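Local coordinates for argininosuccinate lyase (Chelativorans sp., PDB 6RXA) that catalyses C–N bond chemistry as an engineered EDDS lyase of the aspartase/fumarase superfamily, in the enantioselective synthesis of chiral synthons for artificial dipeptide sweeteners, at the interface of chains A and B and the interface of chains A and C. Residues are numbered along the deposited sequence; one frame, centred on the assembly and turned at random. Chains: chain A/B/C, Argininosuccinate lyase.

Contact 1: the interface of chains A and B. Residues chain A 164, 372, 376, 442-443; chain B 205-208.
With CG of B:Trp208 anti to its carbonyl carbon (chi1 -70°), the indole reaches across to A:Arg376, whose CG is anti to the backbone N (chi1 -168°) and whose chain bends at chi3 to meet it tip to tip. One guanidinium nitrogen, NH2, lies over the indole face in a cation-pi contact, 3.8 Å from the centroid of the five-membered ring of B:Trp208, although A:Arg376 is poorly ordered. The better-fixed contact is at the indole edge, where NE1 of B:Trp208 donates to carboxylate OD1 of A:Asp372 at 2.9 Å (157° at H). This oxygen is in the ring plane, yet the donor stands above the carboxylate, the two planes being almost perpendicular. Tryptophan suits the place because it offers both a face and an N-H. The other oxygen, OD2 of A:Asp372, meets water 3 at 2.7 Å, which also touches OG1 of B:Thr206. Waters 1 and 2 link the side-chain amide of A:Gln164 to O of B:Gly205, while A:Arg443 NE donates to A:Gln164 OE1 at 3.2 Å. CA of B:Gly207 lies 3.4 Å from O of A:Arg442, an approach easy for a residue without a side chain. The patch pins a chain B loop against helices 367-378 and 436-442 of chain A, helping hold the subunits together.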
ATOM      1  N   GLN A 164     -11.985 -21.773  24.142  1.00 13.31           N
ATOM      2  CA  GLN A 164     -12.379 -21.972  25.536  1.00 14.41           C
ATOM      3  C   GLN A 164     -13.648 -21.184  25.803  1.00 13.81           C
ATOM      4  O   GLN A 164     -14.027 -20.293  25.039  1.00 13.83           O
ATOM      5  CB  GLN A 164     -11.278 -21.526  26.501  1.00 16.23           C
ATOM      6  CG  GLN A 164      -9.976 -22.340  26.445  1.00 16.20           C
ATOM      7  CD  GLN A 164      -8.897 -21.773  27.353  1.00 16.55           C
ATOM      8  OE1 GLN A 164      -9.046 -20.688  27.923  1.00 16.76           O
ATOM      9  NE2 GLN A 164      -7.794 -22.504  27.486  1.00 16.12           N
ATOM     10  N   ASP A 372      -6.076 -29.155  32.956  1.00 25.84           N
ATOM     11  CA  ASP A 372      -5.577 -28.479  34.148  1.00 25.23           C
ATOM     12  C   ASP A 372      -5.966 -29.241  35.404  1.00 26.91           C
ATOM     13  O   ASP A 372      -5.203 -29.276  36.382  1.00 26.27           O
ATOM     14  CB  ASP A 372      -6.161 -27.067  34.237  1.00 23.70           C
ATOM     15  CG  ASP A 372      -5.483 -26.062  33.312  1.00 25.54           C
ATOM     16  OD1 ASP A 372      -4.276 -26.187  33.031  1.00 26.40           O
ATOM     17  OD2 ASP A 372      -6.166 -25.109  32.891  1.00 25.99           O
ATOM     18  N   ARG A 376      -3.515 -30.535  38.344  1.00 29.90           N
ATOM     19  CA  ARG A 376      -3.735 -30.048  39.701  1.00 33.90           C
ATOM     20  C   ARG A 376      -4.042 -31.189  40.661  1.00 32.97           C
ATOM     21  O   ARG A 376      -3.577 -31.179  41.808  1.00 36.14           O
ATOM     22  CB  ARG A 376      -4.887 -29.042  39.679  1.00 41.50           C
ATOM     23  CG  ARG A 376      -5.064 -28.232  40.946  1.00 52.48           C
ATOM     24  CD  ARG A 376      -6.263 -27.283  40.823  1.00 63.03           C
ATOM     25  NE  ARG A 376      -6.056 -26.231  39.825  1.00 68.87           N
ATOM     26  CZ  ARG A 376      -6.692 -26.143  38.653  1.00 61.39           C
ATOM     27  NH1 ARG A 376      -7.601 -27.044  38.296  1.00 58.28           N
ATOM     28  NH2 ARG A 376      -6.412 -25.137  37.834  1.00 53.50           N
ATOM     29  N   ARG A 442     -13.927 -20.125  36.948  1.00 17.65           N
ATOM     30  CA  ARG A 442     -12.548 -20.371  37.358  1.00 18.12           C
ATOM     31  C   ARG A 442     -11.572 -19.350  36.780  1.00 17.59           C
ATOM     32  O   ARG A 442     -10.506 -19.135  37.367  1.00 19.15           O
ATOM     33  CB  ARG A 442     -12.120 -21.782  36.946  1.00 19.26           C
ATOM     34  CG  ARG A 442     -12.636 -22.845  37.895  1.00 21.20           C
ATOM     35  CD  ARG A 442     -12.040 -24.199  37.593  1.00 22.05           C
ATOM     36  NE  ARG A 442     -12.610 -24.799  36.392  1.00 22.75           N
ATOM     37  CZ  ARG A 442     -13.657 -25.624  36.387  1.00 23.80           C
ATOM     38  NH1 ARG A 442     -14.259 -25.970  37.519  1.00 24.86           N
ATOM     39  NH2 ARG A 442     -14.097 -26.121  35.238  1.00 24.08           N
ATOM     40  N   ARG A 443     -11.910 -18.721  35.657  1.00 17.28           N
ATOM     41  CA  ARG A 443     -11.030 -17.753  35.001  1.00 17.21           C
ATOM     42  C   ARG A 443     -11.355 -16.369  35.551  1.00 17.95           C
ATOM     43  O   ARG A 443     -12.015 -15.545  34.908  1.00 17.90           O
ATOM     44  CB  ARG A 443     -11.197 -17.834  33.490  1.00 17.17           C
ATOM     45  CG  ARG A 443     -10.653 -19.124  32.885  1.00 17.65           C
ATOM     46  CD  ARG A 443     -11.108 -19.318  31.437  1.00 17.45           C
ATOM     47  NE  ARG A 443     -10.311 -20.381  30.831  1.00 18.55           N
ATOM     48  CZ  ARG A 443     -10.440 -21.669  31.131  1.00 20.42           C
ATOM     49  NH1 ARG A 443      -9.647 -22.577  30.568  1.00 22.31           N
ATOM     50  NH2 ARG A 443     -11.363 -22.055  32.001  1.00 20.71           N
TER
ATOM     51  N   GLY B 205      -7.440 -16.365  29.604  1.00 14.86           N
ATOM     52  CA  GLY B 205      -6.912 -16.528  30.937  1.00 14.93           C
ATOM     53  C   GLY B 205      -6.850 -17.990  31.344  1.00 15.50           C
ATOM     54  O   GLY B 205      -6.743 -18.894  30.509  1.00 15.78           O
ATOM     55  N   THR B 206      -6.915 -18.219  32.647  1.00 15.85           N
ATOM     56  CA  THR B 206      -6.654 -19.537  33.200  1.00 16.73           C
ATOM     57  C   THR B 206      -7.232 -19.611  34.598  1.00 17.03           C
ATOM     58  O   THR B 206      -7.376 -18.594  35.280  1.00 17.50           O
ATOM     59  CB  THR B 206      -5.143 -19.825  33.231  1.00 17.74           C
ATOM     60  OG1 THR B 206      -4.905 -21.098  33.843  1.00 17.58           O
ATOM     61  CG2 THR B 206      -4.398 -18.773  34.022  1.00 17.67           C
ATOM     62  N   GLY B 207      -7.551 -20.830  35.020  1.00 16.98           N
ATOM     63  CA  GLY B 207      -7.916 -21.063  36.403  1.00 17.65           C
ATOM     64  C   GLY B 207      -6.753 -21.134  37.367  1.00 18.68           C
ATOM     65  O   GLY B 207      -6.970 -21.102  38.582  1.00 20.40           O
ATOM     66  N   TRP B 208      -5.519 -21.222  36.869  1.00 17.62           N
ATOM     67  CA  TRP B 208      -4.369 -21.192  37.759  1.00 18.33           C
ATOM     68  C   TRP B 208      -4.208 -19.794  38.352  1.00 18.52           C
ATOM     69  O   TRP B 208      -4.402 -18.798  37.650  1.00 18.40           O
ATOM     70  CB  TRP B 208      -3.098 -21.594  37.005  1.00 18.41           C
ATOM     71  CG  TRP B 208      -3.079 -23.037  36.632  1.00 18.81           C
ATOM     72  CD1 TRP B 208      -3.396 -23.576  35.420  1.00 18.76           C
ATOM     73  CD2 TRP B 208      -2.738 -24.127  37.483  1.00 19.38           C
ATOM     74  NE1 TRP B 208      -3.276 -24.942  35.467  1.00 19.75           N
ATOM     75  CE2 TRP B 208      -2.874 -25.306  36.724  1.00 20.39           C
ATOM     76  CE3 TRP B 208      -2.332 -24.225  38.818  1.00 21.95           C
ATOM     77  CZ2 TRP B 208      -2.614 -26.567  37.256  1.00 21.82           C
ATOM     78  CZ3 TRP B 208      -2.073 -25.479  39.347  1.00 23.18           C
ATOM     79  CH2 TRP B 208      -2.213 -26.633  38.564  1.00 24.01           C
TER
HETATM   80  O   HOH W   1      -6.937 -19.062  27.821  1.00 14.35           O
HETATM   81  O   HOH W   2      -6.730 -21.664  30.147  1.00 16.78           O
HETATM   82  O   HOH W   3      -5.009 -22.943  31.810  1.00 18.52           O

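Contact 2: the interface of chains A and C. Residues chain A 308, 311-312, 315-316, 323-325; chain C 293, 296-297, 300-301.
C:Phe300, on helix 290-301, holds CG anti to its carbonyl carbon (chi1 -51°), and its ring wedges into chain A as the dense centre of this helix-and-loop contact. CD2 of C:Phe300 lies 3.3 Å from CB of A:Ser312, and CZ at the tip is equally near the methyl CB of A:Ala315. Small residues on and just beyond helix 303-314 let the ring come so close. Over the centre of one ring face, 3.2 Å above the plane, sits carbonyl O of C:Arg296 from the same helix. At the edge, in plane, O of A:Ala323 lies 3.2 Å from CD2 of C:Phe300, where slightly positive ring hydrogens would suit an oxygen. CG2 of A:Val325 packs against the CB methylene at the root of the C:Phe300 side chain, 3.7 Å away. An alanine at C:Phe300 would remove the ring and would probably loosen the packing of A:Ser312, A:Ala315 and A:Ala323. Towards the rim the fit slackens. The extended aliphatic stem of C:Lys297 passes the backbone, CE lying 3.5 Å from O of A:Arg324. C:Arg296, bent at chi3, donates from NH1 to O of A:Ala315 over a long 3.3 Å. A:Ser312 turns OG to the crowded position (chi1 77°), accepting from N of A:Val325 at 3.1 Å, nearly straight at 171°.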
ATOM      1  N   GLY A 308      -1.264   6.534  -0.561  1.00 11.52           N
ATOM      2  CA  GLY A 308      -1.042   7.656  -1.461  1.00 11.70           C
ATOM      3  C   GLY A 308      -0.316   8.805  -0.791  1.00 11.28           C
ATOM      4  O   GLY A 308       0.578   9.415  -1.380  1.00 12.39           O
ATOM      5  N   THR A 311       3.327   7.723  -0.121  1.00 11.72           N
ATOM      6  CA  THR A 311       4.061   7.703  -1.386  1.00 11.37           C
ATOM      7  C   THR A 311       4.452   9.118  -1.795  1.00 10.82           C
ATOM      8  O   THR A 311       5.585   9.373  -2.217  1.00 12.27           O
ATOM      9  CB  THR A 311       3.225   7.049  -2.481  1.00 11.79           C
ATOM     10  OG1 THR A 311       3.069   5.656  -2.180  1.00 12.96           O
ATOM     11  CG2 THR A 311       3.892   7.166  -3.827  1.00 11.18           C
ATOM     12  N   SER A 312       3.506  10.056  -1.696  1.00 10.84           N
ATOM     13  CA  SER A 312       3.782  11.425  -2.128  1.00 11.73           C
ATOM     14  C   SER A 312       4.889  12.059  -1.287  1.00 11.98           C
ATOM     15  O   SER A 312       5.721  12.805  -1.819  1.00 13.35           O
ATOM     16  CB  SER A 312       2.495  12.269  -2.139  1.00 11.55           C
ATOM     17  OG  SER A 312       2.087  12.691  -0.854  1.00 12.49           O
ATOM     18  N   ALA A 315       8.322  11.011  -2.267  1.00 11.88           N
ATOM     19  CA  ALA A 315       8.650  11.330  -3.648  1.00 12.09           C
ATOM     20  C   ALA A 315       9.237  12.726  -3.841  1.00 11.96           C
ATOM     21  O   ALA A 315       9.638  13.064  -4.964  1.00 13.17           O
ATOM     22  CB  ALA A 315       7.396  11.209  -4.526  1.00 13.59           C
ATOM     23  N   ILE A 316       9.269  13.551  -2.791  1.00 10.97           N
ATOM     24  CA  ILE A 316       9.609  14.966  -2.903  1.00 11.20           C
ATOM     25  C   ILE A 316      10.776  15.338  -1.993  1.00 11.90           C
ATOM     26  O   ILE A 316      11.415  14.466  -1.397  1.00 13.08           O
ATOM     27  CB  ILE A 316       8.365  15.843  -2.633  1.00 12.05           C
ATOM     28  CG1 ILE A 316       7.826  15.609  -1.219  1.00 12.05           C
ATOM     29  CG2 ILE A 316       7.285  15.534  -3.681  1.00 12.97           C
ATOM     30  CD1 ILE A 316       6.838  16.651  -0.731  1.00 13.00           C
ATOM     31  N   ALA A 323       2.480  18.418  -5.148  1.00 13.49           N
ATOM     32  CA  ALA A 323       2.353  17.008  -5.492  1.00 12.97           C
ATOM     33  C   ALA A 323       1.886  16.139  -4.330  1.00 12.86           C
ATOM     34  O   ALA A 323       1.678  14.936  -4.522  1.00 14.19           O
ATOM     35  CB  ALA A 323       3.696  16.447  -5.994  1.00 13.47           C
ATOM     36  N   ARG A 324       1.717  16.702  -3.136  1.00 13.86           N
ATOM     37  CA  ARG A 324       1.341  15.905  -1.978  1.00 13.02           C
ATOM     38  C   ARG A 324      -0.121  15.499  -2.059  1.00 12.90           C
ATOM     39  O   ARG A 324      -0.988  16.300  -2.419  1.00 14.63           O
ATOM     40  CB  ARG A 324       1.594  16.708  -0.704  1.00 14.13           C
ATOM     41  CG  ARG A 324       3.087  16.957  -0.438  1.00 16.28           C
ATOM     42  CD  ARG A 324       3.340  17.889   0.736  1.00 18.62           C
ATOM     43  NE  ARG A 324       2.781  19.215   0.464  1.00 22.57           N
ATOM     44  CZ  ARG A 324       2.889  20.277   1.260  1.00 25.29           C
ATOM     45  NH1 ARG A 324       3.557  20.208   2.398  1.00 22.48           N
ATOM     46  NH2 ARG A 324       2.322  21.417   0.908  1.00 30.18           N
ATOM     47  N   VAL A 325      -0.390  14.251  -1.711  1.00 11.89           N
ATOM     48  CA  VAL A 325      -1.744  13.704  -1.656  1.00 11.86           C
ATOM     49  C   VAL A 325      -2.396  14.088  -0.334  1.00 12.60           C
ATOM     50  O   VAL A 325      -1.737  14.163   0.717  1.00 12.88           O
ATOM     51  CB  VAL A 325      -1.693  12.181  -1.886  1.00 12.21           C
ATOM     52  CG1 VAL A 325      -3.042  11.516  -1.670  1.00 11.77           C
ATOM     53  CG2 VAL A 325      -1.196  11.900  -3.308  1.00 13.45           C
TER
ATOM     54  N   GLU C 293       3.631  18.905 -11.126  1.00 12.24           N
ATOM     55  CA  GLU C 293       3.395  18.451  -9.760  1.00 12.59           C
ATOM     56  C   GLU C 293       2.011  17.843  -9.603  1.00 11.98           C
ATOM     57  O   GLU C 293       1.854  16.830  -8.909  1.00 13.03           O
ATOM     58  CB  GLU C 293       3.650  19.574  -8.762  1.00 13.69           C
ATOM     59  CG  GLU C 293       5.151  19.887  -8.660  1.00 14.47           C
ATOM     60  CD  GLU C 293       5.550  20.572  -7.383  1.00 15.11           C
ATOM     61  OE1 GLU C 293       6.765  20.524  -7.057  1.00 15.17           O
ATOM     62  OE2 GLU C 293       4.675  21.199  -6.735  1.00 16.61           O
ATOM     63  N   ARG C 296       2.170  14.345 -11.083  1.00 12.34           N
ATOM     64  CA  ARG C 296       2.744  13.417 -10.122  1.00 11.75           C
ATOM     65  C   ARG C 296       1.753  13.076  -9.016  1.00 11.15           C
ATOM     66  O   ARG C 296       1.645  11.914  -8.604  1.00 12.98           O
ATOM     67  CB  ARG C 296       4.030  13.987  -9.524  1.00 11.92           C
ATOM     68  CG  ARG C 296       5.154  14.175 -10.534  1.00 12.34           C
ATOM     69  CD  ARG C 296       6.478  14.490  -9.857  1.00 13.00           C
ATOM     70  NE  ARG C 296       7.061  13.266  -9.300  1.00 13.43           N
ATOM     71  CZ  ARG C 296       7.961  13.217  -8.326  1.00 14.06           C
ATOM     72  NH1 ARG C 296       8.399  14.322  -7.738  1.00 14.43           N
ATOM     73  NH2 ARG C 296       8.415  12.039  -7.929  1.00 14.77           N
ATOM     74  N   LYS C 297       1.006  14.076  -8.527  1.00 11.48           N
ATOM     75  CA  LYS C 297       0.005  13.837  -7.491  1.00 11.34           C
ATOM     76  C   LYS C 297      -0.968  12.735  -7.911  1.00 11.25           C
ATOM     77  O   LYS C 297      -1.297  11.847  -7.113  1.00 13.31           O
ATOM     78  CB  LYS C 297      -0.730  15.139  -7.176  1.00 12.24           C
ATOM     79  CG  LYS C 297      -1.756  15.067  -6.044  1.00 14.03           C
ATOM     80  CD  LYS C 297      -2.496  16.400  -5.962  1.00 17.85           C
ATOM     81  CE  LYS C 297      -3.500  16.468  -4.863  1.00 21.26           C
ATOM     82  NZ  LYS C 297      -4.167  17.827  -4.976  1.00 21.42           N
ATOM     83  N   PHE C 300       0.764   9.345  -7.603  1.00 11.47           N
ATOM     84  CA  PHE C 300       0.841   8.855  -6.231  1.00 11.61           C
ATOM     85  C   PHE C 300      -0.527   8.378  -5.764  1.00 11.24           C
ATOM     86  O   PHE C 300      -0.650   7.339  -5.108  1.00 13.77           O
ATOM     87  CB  PHE C 300       1.315   9.973  -5.307  1.00 11.48           C
ATOM     88  CG  PHE C 300       2.558  10.684  -5.756  1.00 11.24           C
ATOM     89  CD1 PHE C 300       3.537  10.055  -6.510  1.00 11.10           C
ATOM     90  CD2 PHE C 300       2.748  12.003  -5.389  1.00 11.84           C
ATOM     91  CE1 PHE C 300       4.674  10.756  -6.886  1.00 11.60           C
ATOM     92  CE2 PHE C 300       3.872  12.690  -5.750  1.00 12.11           C
ATOM     93  CZ  PHE C 300       4.835  12.071  -6.502  1.00 12.04           C
ATOM     94  N   ALA C 301      -1.575   9.127  -6.096  1.00 12.00           N
ATOM     95  CA  ALA C 301      -2.902   8.768  -5.624  1.00 11.82           C
ATOM     96  C   ALA C 301      -3.367   7.440  -6.204  1.00 11.46           C
ATOM     97  O   ALA C 301      -4.155   6.730  -5.563  1.00 13.74           O
ATOM     98  CB  ALA C 301      -3.903   9.866  -5.966  1.00 12.11           C
TER

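Contact 3: the interface of chains A and B. Residues chain A 157-160, 258, 261; chain B 317-320.
The carboxylate of B:Glu317 is the best-held group, gripped by two N-H groups of A:Arg160: NE meets OE1 at 2.7 Å (173° at H), which is also the salt bridge, and NH2 meets OE2 at 2.9 Å. Both oxygens use their syn lone pairs in this side-on grip. The extended arginine crosses the glutamate, bent at chi2, at about a right angle, yet the flat groups are nearly coplanar, which is likely to limit rotation of either. A:Leu261 lays CD1 against the carboxylate carbon, an apolar neighbour that may strengthen the salt bridge. B:Gln319 suits its place because its amide can accept and donate at once: OE1 takes the backbone N of A:Arg160 at 3.1 Å, while NE2 gives to OE2 of A:Glu258 at 2.8 Å, which settles the amide's orientation. This last bond is nearly straight (168°) and lies in the amide plane, but meets the carboxylate oxygen from above its plane. A:Tyr157 and B:Gln319 lie side by side, pointing the same way, ring and amide planes 23° apart, with CB of A:Tyr157 3.4 Å from NE2 of B:Gln319. OE2 of A:Glu258 stays 5.8 Å from OE1 of B:Glu317, a repulsion the arginine would ease. O of B:Met320, an engineered residue, receives N of A:Gln159 at 3.0 Å. In the fold, the turn between strands 153-158 and 161-167 of chain A, flanked by helix 236-262, meets the chain B loop after helix 303-314.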
ATOM      1  N   TYR A 157     -12.905 -17.948  20.003  1.00 13.40           N
ATOM      2  CA  TYR A 157     -12.213 -18.632  18.920  1.00 12.87           C
ATOM      3  C   TYR A 157     -10.760 -18.184  18.855  1.00 12.65           C
ATOM      4  O   TYR A 157     -10.433 -17.030  19.146  1.00 13.37           O
ATOM      5  CB  TYR A 157     -12.883 -18.302  17.559  1.00 12.87           C
ATOM      6  CG  TYR A 157     -14.298 -18.810  17.484  1.00 13.00           C
ATOM      7  CD1 TYR A 157     -15.353 -18.055  17.982  1.00 13.74           C
ATOM      8  CD2 TYR A 157     -14.572 -20.064  16.956  1.00 12.91           C
ATOM      9  CE1 TYR A 157     -16.643 -18.535  17.954  1.00 14.91           C
ATOM     10  CE2 TYR A 157     -15.852 -20.557  16.923  1.00 13.29           C
ATOM     11  CZ  TYR A 157     -16.890 -19.789  17.428  1.00 14.83           C
ATOM     12  OH  TYR A 157     -18.182 -20.274  17.410  1.00 15.23           O
ATOM     13  N   THR A 158      -9.886 -19.108  18.463  1.00 12.00           N
ATOM     14  CA  THR A 158      -8.577 -18.755  17.932  1.00 11.85           C
ATOM     15  C   THR A 158      -8.394 -19.525  16.626  1.00 11.84           C
ATOM     16  O   THR A 158      -8.795 -20.690  16.521  1.00 12.24           O
ATOM     17  CB  THR A 158      -7.428 -19.060  18.903  1.00 13.15           C
ATOM     18  OG1 THR A 158      -7.344 -20.465  19.119  1.00 14.42           O
ATOM     19  CG2 THR A 158      -7.623 -18.372  20.247  1.00 13.09           C
ATOM     20  N   GLN A 159      -7.825 -18.873  15.609  1.00 12.74           N
ATOM     21  CA  GLN A 159      -7.649 -19.524  14.306  1.00 13.08           C
ATOM     22  C   GLN A 159      -8.977 -20.057  13.754  1.00 12.68           C
ATOM     23  O   GLN A 159      -9.013 -21.063  13.046  1.00 13.24           O
ATOM     24  CB  GLN A 159      -6.591 -20.641  14.375  1.00 14.16           C
ATOM     25  CG  GLN A 159      -5.268 -20.190  14.985  1.00 17.00           C
ATOM     26  CD  GLN A 159      -4.227 -21.286  15.034  1.00 29.75           C
ATOM     27  OE1 GLN A 159      -3.749 -21.639  16.104  1.00 29.96           O
ATOM     28  NE2 GLN A 159      -3.849 -21.804  13.872  1.00 45.30           N
ATOM     29  N   ARG A 160     -10.084 -19.377  14.069  1.00 12.15           N
ATOM     30  CA  ARG A 160     -11.426 -19.749  13.604  1.00 12.12           C
ATOM     31  C   ARG A 160     -11.837 -21.140  14.082  1.00 12.75           C
ATOM     32  O   ARG A 160     -12.658 -21.814  13.448  1.00 13.60           O
ATOM     33  CB  ARG A 160     -11.589 -19.584  12.092  1.00 11.79           C
ATOM     34  CG  ARG A 160     -11.454 -18.141  11.646  1.00 12.99           C
ATOM     35  CD  ARG A 160     -11.492 -18.048  10.128  1.00 13.90           C
ATOM     36  NE  ARG A 160     -11.619 -16.683   9.647  1.00 13.36           N
ATOM     37  CZ  ARG A 160     -11.548 -16.323   8.372  1.00 13.43           C
ATOM     38  NH1 ARG A 160     -11.234 -17.204   7.441  1.00 14.19           N
ATOM     39  NH2 ARG A 160     -11.792 -15.058   8.031  1.00 13.56           N
ATOM     40  N   GLU A 258     -16.119 -10.918  12.799  1.00 11.75           N
ATOM     41  CA  GLU A 258     -16.482 -11.811  13.894  1.00 10.95           C
ATOM     42  C   GLU A 258     -17.987 -12.009  13.949  1.00 11.35           C
ATOM     43  O   GLU A 258     -18.478 -13.140  14.039  1.00 12.55           O
ATOM     44  CB  GLU A 258     -16.007 -11.221  15.223  1.00 11.80           C
ATOM     45  CG  GLU A 258     -16.044 -12.222  16.371  1.00 11.85           C
ATOM     46  CD  GLU A 258     -14.697 -12.874  16.616  1.00 12.67           C
ATOM     47  OE1 GLU A 258     -13.710 -12.121  16.794  1.00 12.38           O
ATOM     48  OE2 GLU A 258     -14.632 -14.138  16.643  1.00 13.31           O
ATOM     49  N   LEU A 261     -19.372 -14.076  11.102  1.00 11.88           N
ATOM     50  CA  LEU A 261     -19.251 -15.514  11.320  1.00 11.63           C
ATOM     51  C   LEU A 261     -20.264 -16.001  12.354  1.00 12.27           C
ATOM     52  O   LEU A 261     -20.931 -17.020  12.142  1.00 12.90           O
ATOM     53  CB  LEU A 261     -17.813 -15.889  11.700  1.00 12.53           C
ATOM     54  CG  LEU A 261     -16.752 -15.637  10.632  1.00 13.06           C
ATOM     55  CD1 LEU A 261     -15.407 -16.283  11.043  1.00 13.45           C
ATOM     56  CD2 LEU A 261     -17.184 -16.162   9.262  1.00 13.24           C
TER
ATOM     57  N   GLU B 317     -10.715 -11.937  12.075  1.00 12.27           N
ATOM     58  CA  GLU B 317     -11.607 -11.565  13.163  1.00 12.20           C
ATOM     59  C   GLU B 317     -10.782 -10.994  14.321  1.00 11.46           C
ATOM     60  O   GLU B 317      -9.558 -10.845  14.224  1.00 12.69           O
ATOM     61  CB  GLU B 317     -12.448 -12.767  13.595  1.00 12.74           C
ATOM     62  CG  GLU B 317     -13.416 -13.259  12.511  1.00 12.94           C
ATOM     63  CD  GLU B 317     -12.726 -13.938  11.346  1.00 13.54           C
ATOM     64  OE1 GLU B 317     -11.908 -14.858  11.600  1.00 12.93           O
ATOM     65  OE2 GLU B 317     -13.025 -13.562  10.191  1.00 13.73           O
ATOM     66  N   TYR B 318     -11.447 -10.652  15.431  1.00 11.36           N
ATOM     67  CA  TYR B 318     -10.739 -10.086  16.584  1.00 12.07           C
ATOM     68  C   TYR B 318     -10.289 -11.238  17.476  1.00 12.66           C
ATOM     69  O   TYR B 318     -10.731 -11.411  18.615  1.00 13.24           O
ATOM     70  CB  TYR B 318     -11.556  -9.031  17.342  1.00 13.00           C
ATOM     71  CG  TYR B 318     -10.589  -8.000  17.889  1.00 13.57           C
ATOM     72  CD1 TYR B 318     -10.171  -6.939  17.110  1.00 13.90           C
ATOM     73  CD2 TYR B 318     -10.022  -8.142  19.137  1.00 13.83           C
ATOM     74  CE1 TYR B 318      -9.220  -6.044  17.574  1.00 14.20           C
ATOM     75  CE2 TYR B 318      -9.067  -7.246  19.613  1.00 14.52           C
ATOM     76  CZ  TYR B 318      -8.673  -6.194  18.823  1.00 14.08           C
ATOM     77  OH  TYR B 318      -7.719  -5.300  19.290  1.00 14.25           O
ATOM     78  N   GLN B 319      -9.384 -12.031  16.896  1.00 11.78           N
ATOM     79  CA  GLN B 319      -8.922 -13.284  17.455  1.00 13.20           C
ATOM     80  C   GLN B 319      -7.408 -13.396  17.348  1.00 12.92           C
ATOM     81  O   GLN B 319      -6.770 -12.731  16.528  1.00 13.81           O
ATOM     82  CB  GLN B 319      -9.438 -14.462  16.606  1.00 12.93           C
ATOM     83  CG  GLN B 319     -10.918 -14.686  16.646  1.00 13.05           C
ATOM     84  CD  GLN B 319     -11.376 -15.761  15.677  1.00 13.21           C
ATOM     85  OE1 GLN B 319     -10.581 -16.580  15.197  1.00 14.30           O
ATOM     86  NE2 GLN B 319     -12.673 -15.758  15.367  1.00 13.09           N
ATOM     87  N   MET B 320      -6.837 -14.271  18.165  1.00 13.17           N
ATOM     88  CA  MET B 320      -5.517 -14.807  17.861  0.64 13.88           C
ATOM     89  C   MET B 320      -5.568 -15.464  16.488  1.00 12.92           C
ATOM     90  O   MET B 320      -6.487 -16.232  16.191  1.00 14.17           O
ATOM     91  CB  MET B 320      -5.157 -15.849  18.909  0.64 14.67           C
ATOM     92  CG  MET B 320      -3.909 -16.628  18.604  0.64 15.77           C
ATOM     93  SD  MET B 320      -2.486 -15.590  18.878  0.64 18.14           S
ATOM     94  CE  MET B 320      -1.198 -16.560  18.085  0.64 20.58           C
TER
HETATM   95  O   HOH W   4      -8.984 -14.977  20.395  1.00 12.92           O

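Contacts 1 and 3 belong to the same A–B interface, their C-alpha centres about 20 Å apart, and both draw on the chain A hairpin of strands 153-158 and 161-167. Contact 2, between chains A and C, lies about 53 Å from contact 1 and 37 Å from contact 3. The loop after helix 303-314 connects the two interfaces: residues 317-320 serve contact 3 from chain B, while the flanking residues 315-316 and 323-325 serve contact 2 from chain A. Since every copy carries both surfaces, this one segment faces two different neighbours, tying together the two-fold interfaces of the tetrameric assembly.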